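Local coordinates for protein aminotransferase (Neisseria meningitidis Z2491, PDB 3JTX) that probably transfers amino groups between amino acids and keto acids, using pyridoxal phosphate held as a Schiff base on a lysine, at residues F327-F341 with N367-A379. Residues are numbered along the deposited sequence; the frame is centred on the assembly and turned at random.
Sequences FYIWLKVPDGDDLAF and NPGEGYVRIALVA
Two antiparallel strands of the small C-terminal sheet, in a fold-type I aminotransferase, carry a probable substrate-anion site on one face: Arg374 lies across Tyr328, and further along Trp330 stacks on Tyr372. Backbone bonds join the strands, Ile329 N reaching Ile375 O at 2.8 Å. Tyr328 CE1 comes over one guanidinium face, toward its rim, 3.6 Å from Arg374 NE, the planes 17° apart; flat Tyr328 also bonds Tyr210 OH through its hydroxyl. Arginine suits the site by its several N-H donors: NH2 salt-bridges a MES sulfonate, probably from the crystallisation liquor, and bonds His36 O, while NH1 bonds Asn179 OD1; in related aminotransferases such an arginine grips the substrate carboxylate. Trp330 suits by breadth: its five-membered ring makes an offset stack on Tyr372, planes 6° apart, and Tyr372 CB sits 3.5 Å from the six-membered ring's centroid. Trp330 NE1 reaches Pro368 O through a water. Gly371 N, whose positive phi favours glycine, meets Asp338 OD1 from above the carboxylate plane (2.8 Å); Arg357 salt-bridges the same oxygen. On the opposite face branched, apolar Ile329 packs against helix 294-314; Phe341, from helix 338-349, touches Val373 and helix 381-394; within the sheet, strand 354-355 flanks 372-376 on its other side.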
loop_
_atom_site.group_PDB
_atom_site.type_symbol
_atom_site.label_atom_id
_atom_site.label_comp_id
_atom_site.label_asym_id
_atom_site.label_seq_id
_atom_site.Cartn_x
_atom_site.Cartn_y
_atom_site.Cartn_z
ATOM N N PHE A 327 -25.614 -4.284 2.377
ATOM C CA PHE A 327 -26.352 -3.556 3.409
ATOM C C PHE A 327 -26.972 -2.241 2.926
ATOM O O PHE A 327 -27.332 -1.379 3.744
ATOM C CB PHE A 327 -25.531 -3.397 4.724
ATOM C CG PHE A 327 -24.160 -2.763 4.582
ATOM C CD1 PHE A 327 -23.986 -1.501 4.026
ATOM C CD2 PHE A 327 -23.039 -3.407 5.109
ATOM C CE1 PHE A 327 -22.730 -0.915 3.966
ATOM C CE2 PHE A 327 -21.779 -2.832 5.039
ATOM C CZ PHE A 327 -21.624 -1.580 4.470
ATOM N N TYR A 328 -27.158 -2.105 1.615
ATOM C CA TYR A 328 -27.789 -0.911 1.044
ATOM C C TYR A 328 -29.215 -1.166 0.608
ATOM O O TYR A 328 -29.552 -2.277 0.162
ATOM C CB TYR A 328 -27.002 -0.403 -0.165
ATOM C CG TYR A 328 -25.583 -0.080 0.171
ATOM C CD1 TYR A 328 -25.264 1.025 0.970
ATOM C CD2 TYR A 328 -24.553 -0.872 -0.299
ATOM C CE1 TYR A 328 -23.936 1.321 1.284
ATOM C CE2 TYR A 328 -23.228 -0.588 0.009
ATOM C CZ TYR A 328 -22.919 0.504 0.787
ATOM O OH TYR A 328 -21.587 0.737 1.104
ATOM N N ILE A 329 -30.051 -0.141 0.771
ATOM C CA ILE A 329 -31.325 -0.044 0.089
ATOM C C ILE A 329 -31.153 1.088 -0.954
ATOM O O ILE A 329 -30.800 2.218 -0.607
ATOM C CB ILE A 329 -32.466 0.308 1.047
ATOM C CG1 ILE A 329 -32.661 -0.802 2.094
ATOM C CG2 ILE A 329 -33.757 0.517 0.278
ATOM C CD1 ILE A 329 -33.753 -0.490 3.099
ATOM N N TRP A 330 -31.367 0.757 -2.223
ATOM C CA TRP A 330 -31.321 1.728 -3.324
ATOM C C TRP A 330 -32.763 2.160 -3.550
ATOM O O TRP A 330 -33.501 1.555 -4.336
ATOM C CB TRP A 330 -30.670 1.039 -4.539
ATOM C CG TRP A 330 -30.364 1.823 -5.802
ATOM C CD1 TRP A 330 -30.710 1.453 -7.091
ATOM C CD2 TRP A 330 -29.574 3.010 -5.935
ATOM N NE1 TRP A 330 -30.205 2.346 -7.994
ATOM C CE2 TRP A 330 -29.516 3.321 -7.315
ATOM C CE3 TRP A 330 -28.924 3.852 -5.022
ATOM C CZ2 TRP A 330 -28.841 4.448 -7.803
ATOM C CZ3 TRP A 330 -28.263 4.986 -5.509
ATOM C CH2 TRP A 330 -28.207 5.259 -6.882
ATOM N N LEU A 331 -33.171 3.208 -2.843
ATOM C CA LEU A 331 -34.572 3.578 -2.746
ATOM C C LEU A 331 -35.024 4.500 -3.886
ATOM O O LEU A 331 -34.492 5.603 -4.069
ATOM C CB LEU A 331 -34.844 4.241 -1.391
ATOM C CG LEU A 331 -36.317 4.579 -1.131
ATOM C CD1 LEU A 331 -37.137 3.284 -0.981
ATOM C CD2 LEU A 331 -36.488 5.482 0.092
ATOM N N LYS A 332 -36.016 4.042 -4.642
ATOM C CA LYS A 332 -36.622 4.844 -5.698
ATOM C C LYS A 332 -37.424 5.990 -5.080
ATOM O O LYS A 332 -38.333 5.767 -4.279
ATOM C CB LYS A 332 -37.518 3.969 -6.591
ATOM C CG LYS A 332 -38.046 4.674 -7.852
ATOM C CD LYS A 332 -38.947 3.736 -8.688
ATOM C CE LYS A 332 -39.915 4.512 -9.585
ATOM N NZ LYS A 332 -40.778 3.617 -10.436
ATOM N N VAL A 333 -37.060 7.214 -5.461
ATOM C CA VAL A 333 -37.703 8.422 -4.990
ATOM C C VAL A 333 -38.988 8.658 -5.805
ATOM O O VAL A 333 -38.924 8.799 -7.031
ATOM C CB VAL A 333 -36.759 9.639 -5.142
ATOM C CG1 VAL A 333 -37.486 10.945 -4.782
ATOM C CG2 VAL A 333 -35.499 9.426 -4.286
ATOM N N PRO A 334 -40.147 8.715 -5.130
ATOM C CA PRO A 334 -41.435 8.855 -5.823
ATOM C C PRO A 334 -41.493 9.923 -6.933
ATOM O O PRO A 334 -41.917 9.604 -8.051
ATOM C CB PRO A 334 -42.399 9.163 -4.687
ATOM C CG PRO A 334 -41.830 8.376 -3.524
ATOM C CD PRO A 334 -40.333 8.495 -3.680
ATOM N N ASP A 335 -41.055 11.151 -6.657
ATOM C CA ASP A 335 -41.123 12.218 -7.670
ATOM C C ASP A 335 -39.854 12.366 -8.496
ATOM O O ASP A 335 -39.747 13.293 -9.292
ATOM C CB ASP A 335 -41.555 13.561 -7.054
ATOM C CG ASP A 335 -40.463 14.242 -6.204
ATOM O OD1 ASP A 335 -39.280 13.820 -6.169
ATOM O OD2 ASP A 335 -40.815 15.247 -5.566
ATOM N N GLY A 336 -38.899 11.453 -8.307
ATOM C CA GLY A 336 -37.664 11.449 -9.083
ATOM C C GLY A 336 -36.560 12.397 -8.625
ATOM O O GLY A 336 -35.467 12.352 -9.177
ATOM N N ASP A 337 -36.825 13.256 -7.637
ATOM C CA ASP A 337 -35.859 14.275 -7.229
ATOM C C ASP A 337 -35.116 13.822 -5.961
ATOM O O ASP A 337 -35.532 14.111 -4.839
ATOM C CB ASP A 337 -36.545 15.628 -7.030
ATOM C CG ASP A 337 -35.564 16.771 -6.837
ATOM O OD1 ASP A 337 -34.367 16.521 -6.574
ATOM O OD2 ASP A 337 -35.994 17.930 -6.937
ATOM N N ASP A 338 -34.008 13.124 -6.162
ATOM C CA ASP A 338 -33.231 12.570 -5.063
ATOM C C ASP A 338 -32.537 13.646 -4.217
ATOM O O ASP A 338 -32.306 13.440 -3.020
ATOM C CB ASP A 338 -32.229 11.525 -5.564
ATOM C CG ASP A 338 -31.389 12.019 -6.730
ATOM O OD1 ASP A 338 -31.970 12.266 -7.822
ATOM O OD2 ASP A 338 -30.157 12.185 -6.557
ATOM N N LEU A 339 -32.226 14.790 -4.828
ATOM C CA LEU A 339 -31.632 15.911 -4.110
ATOM C C LEU A 339 -32.647 16.509 -3.126
ATOM O O LEU A 339 -32.336 16.707 -1.952
ATOM C CB LEU A 339 -31.186 16.991 -5.100
ATOM C CG LEU A 339 -30.355 18.134 -4.538
ATOM C CD1 LEU A 339 -29.131 17.574 -3.761
ATOM C CD2 LEU A 339 -29.927 19.051 -5.694
ATOM N N ALA A 340 -33.861 16.766 -3.612
ATOM C CA ALA A 340 -34.927 17.327 -2.783
ATOM C C ALA A 340 -35.326 16.337 -1.680
ATOM O O ALA A 340 -35.635 16.757 -0.577
ATOM C CB ALA A 340 -36.138 17.714 -3.630
ATOM N N PHE A 341 -35.280 15.037 -1.984
ATOM C CA PHE A 341 -35.540 13.974 -0.996
ATOM C C PHE A 341 -34.542 14.022 0.181
ATOM O O PHE A 341 -34.932 14.066 1.345
ATOM C CB PHE A 341 -35.481 12.613 -1.691
ATOM C CG PHE A 341 -36.125 11.500 -0.922
ATOM C CD1 PHE A 341 -37.499 11.310 -0.978
ATOM C CD2 PHE A 341 -35.359 10.617 -0.185
ATOM C CE1 PHE A 341 -38.103 10.271 -0.260
ATOM C CE2 PHE A 341 -35.948 9.568 0.518
ATOM C CZ PHE A 341 -37.320 9.398 0.482
ATOM N N ASN A 367 -28.298 10.143 -16.290
ATOM C CA ASN A 367 -27.572 9.777 -15.058
ATOM C C ASN A 367 -28.379 8.703 -14.328
ATOM O O ASN A 367 -29.471 8.996 -13.823
ATOM C CB ASN A 367 -27.353 11.021 -14.165
ATOM C CG ASN A 367 -26.663 10.702 -12.835
ATOM O OD1 ASN A 367 -27.004 9.734 -12.160
ATOM N ND2 ASN A 367 -25.687 11.525 -12.455
ATOM N N PRO A 368 -27.858 7.453 -14.288
ATOM C CA PRO A 368 -28.635 6.354 -13.726
ATOM C C PRO A 368 -28.665 6.334 -12.177
ATOM O O PRO A 368 -29.249 5.420 -11.594
ATOM C CB PRO A 368 -27.924 5.117 -14.281
ATOM C CG PRO A 368 -26.503 5.543 -14.389
ATOM C CD PRO A 368 -26.549 6.988 -14.789
ATOM N N GLY A 369 -28.002 7.306 -11.542
ATOM C CA GLY A 369 -28.155 7.574 -10.116
ATOM C C GLY A 369 -29.318 8.493 -9.779
ATOM O O GLY A 369 -29.856 8.438 -8.678
ATOM N N GLU A 370 -29.731 9.331 -10.723
ATOM C CA GLU A 370 -30.841 10.256 -10.471
ATOM C C GLU A 370 -32.123 9.496 -10.176
ATOM O O GLU A 370 -32.407 8.471 -10.800
ATOM C CB GLU A 370 -31.099 11.159 -11.667
ATOM C CG GLU A 370 -30.134 12.296 -11.824
ATOM C CD GLU A 370 -30.536 13.259 -12.946
ATOM O OE1 GLU A 370 -31.677 13.160 -13.442
ATOM O OE2 GLU A 370 -29.695 14.106 -13.321
ATOM N N GLY A 371 -32.899 9.993 -9.214
ATOM C CA GLY A 371 -34.178 9.369 -8.884
ATOM C C GLY A 371 -34.091 8.282 -7.829
ATOM O O GLY A 371 -35.104 7.653 -7.511
ATOM N N TYR A 372 -32.891 8.077 -7.278
ATOM C CA TYR A 372 -32.640 7.106 -6.209
ATOM C C TYR A 372 -31.824 7.744 -5.113
ATOM O O TYR A 372 -31.077 8.664 -5.383
ATOM C CB TYR A 372 -31.839 5.915 -6.745
ATOM C CG TYR A 372 -32.649 5.040 -7.657
ATOM C CD1 TYR A 372 -33.375 3.965 -7.154
ATOM C CD2 TYR A 372 -32.711 5.297 -9.020
ATOM C CE1 TYR A 372 -34.144 3.166 -7.988
ATOM C CE2 TYR A 372 -33.478 4.490 -9.870
ATOM C CZ TYR A 372 -34.196 3.438 -9.342
ATOM O OH TYR A 372 -34.967 2.644 -10.170
ATOM N N VAL A 373 -31.982 7.251 -3.881
ATOM C CA VAL A 373 -31.050 7.548 -2.804
ATOM C C VAL A 373 -30.486 6.248 -2.259
ATOM O O VAL A 373 -31.191 5.229 -2.177
ATOM C CB VAL A 373 -31.690 8.386 -1.649
ATOM C CG1 VAL A 373 -32.103 9.752 -2.146
ATOM C CG2 VAL A 373 -32.898 7.649 -0.981
ATOM N N ARG A 374 -29.206 6.266 -1.910
ATOM C CA ARG A 374 -28.617 5.147 -1.213
ATOM C C ARG A 374 -28.810 5.304 0.301
ATOM O O ARG A 374 -28.476 6.330 0.883
ATOM C CB ARG A 374 -27.132 4.981 -1.556
ATOM C CG ARG A 374 -26.592 3.637 -1.127
ATOM C CD ARG A 374 -25.116 3.567 -1.246
ATOM N NE ARG A 374 -24.425 4.452 -0.332
ATOM C CZ ARG A 374 -23.107 4.646 -0.332
ATOM N NH1 ARG A 374 -22.332 3.999 -1.191
ATOM N NH2 ARG A 374 -22.552 5.469 0.546
ATOM N N ILE A 375 -29.365 4.265 0.923
ATOM C CA ILE A 375 -29.515 4.169 2.376
ATOM C C ILE A 375 -28.711 2.959 2.844
ATOM O O ILE A 375 -28.902 1.860 2.315
ATOM C CB ILE A 375 -31.013 3.949 2.756
ATOM C CG1 ILE A 375 -31.859 5.143 2.337
ATOM C CG2 ILE A 375 -31.184 3.721 4.231
ATOM C CD1 ILE A 375 -33.390 4.864 2.307
ATOM N N ALA A 376 -27.800 3.164 3.795
ATOM C CA ALA A 376 -26.999 2.091 4.386
ATOM C C ALA A 376 -27.588 1.728 5.738
ATOM O O ALA A 376 -27.774 2.605 6.570
ATOM C CB ALA A 376 -25.518 2.538 4.548
ATOM N N LEU A 377 -27.878 0.447 5.956
ATOM C CA LEU A 377 -28.405 -0.024 7.236
ATOM C C LEU A 377 -27.262 -0.506 8.141
ATOM O O LEU A 377 -27.168 -1.688 8.497
ATOM C CB LEU A 377 -29.448 -1.128 7.010
ATOM C CG LEU A 377 -30.711 -0.729 6.211
ATOM C CD1 LEU A 377 -31.748 -1.855 6.228
ATOM C CD2 LEU A 377 -31.335 0.571 6.699
ATOM N N VAL A 378 -26.408 0.431 8.534
ATOM C CA VAL A 378 -25.234 0.122 9.361
ATOM C C VAL A 378 -25.414 0.486 10.839
ATOM O O VAL A 378 -24.809 -0.143 11.704
ATOM C CB VAL A 378 -23.946 0.761 8.778
ATOM C CG1 VAL A 378 -23.633 0.128 7.407
ATOM C CG2 VAL A 378 -24.060 2.272 8.651
ATOM N N ALA A 379 -26.242 1.492 11.117
ATOM C CA ALA A 379 -26.635 1.829 12.479
ATOM C C ALA A 379 -27.449 0.682 13.086
ATOM O O ALA A 379 -27.843 -0.253 12.376
ATOM C CB ALA A 379 -27.439 3.110 12.474
HETATM O O HOH W 1 -29.721 2.713 -11.165
HETATM O O HOH W 2 -36.928 7.765 -9.369
#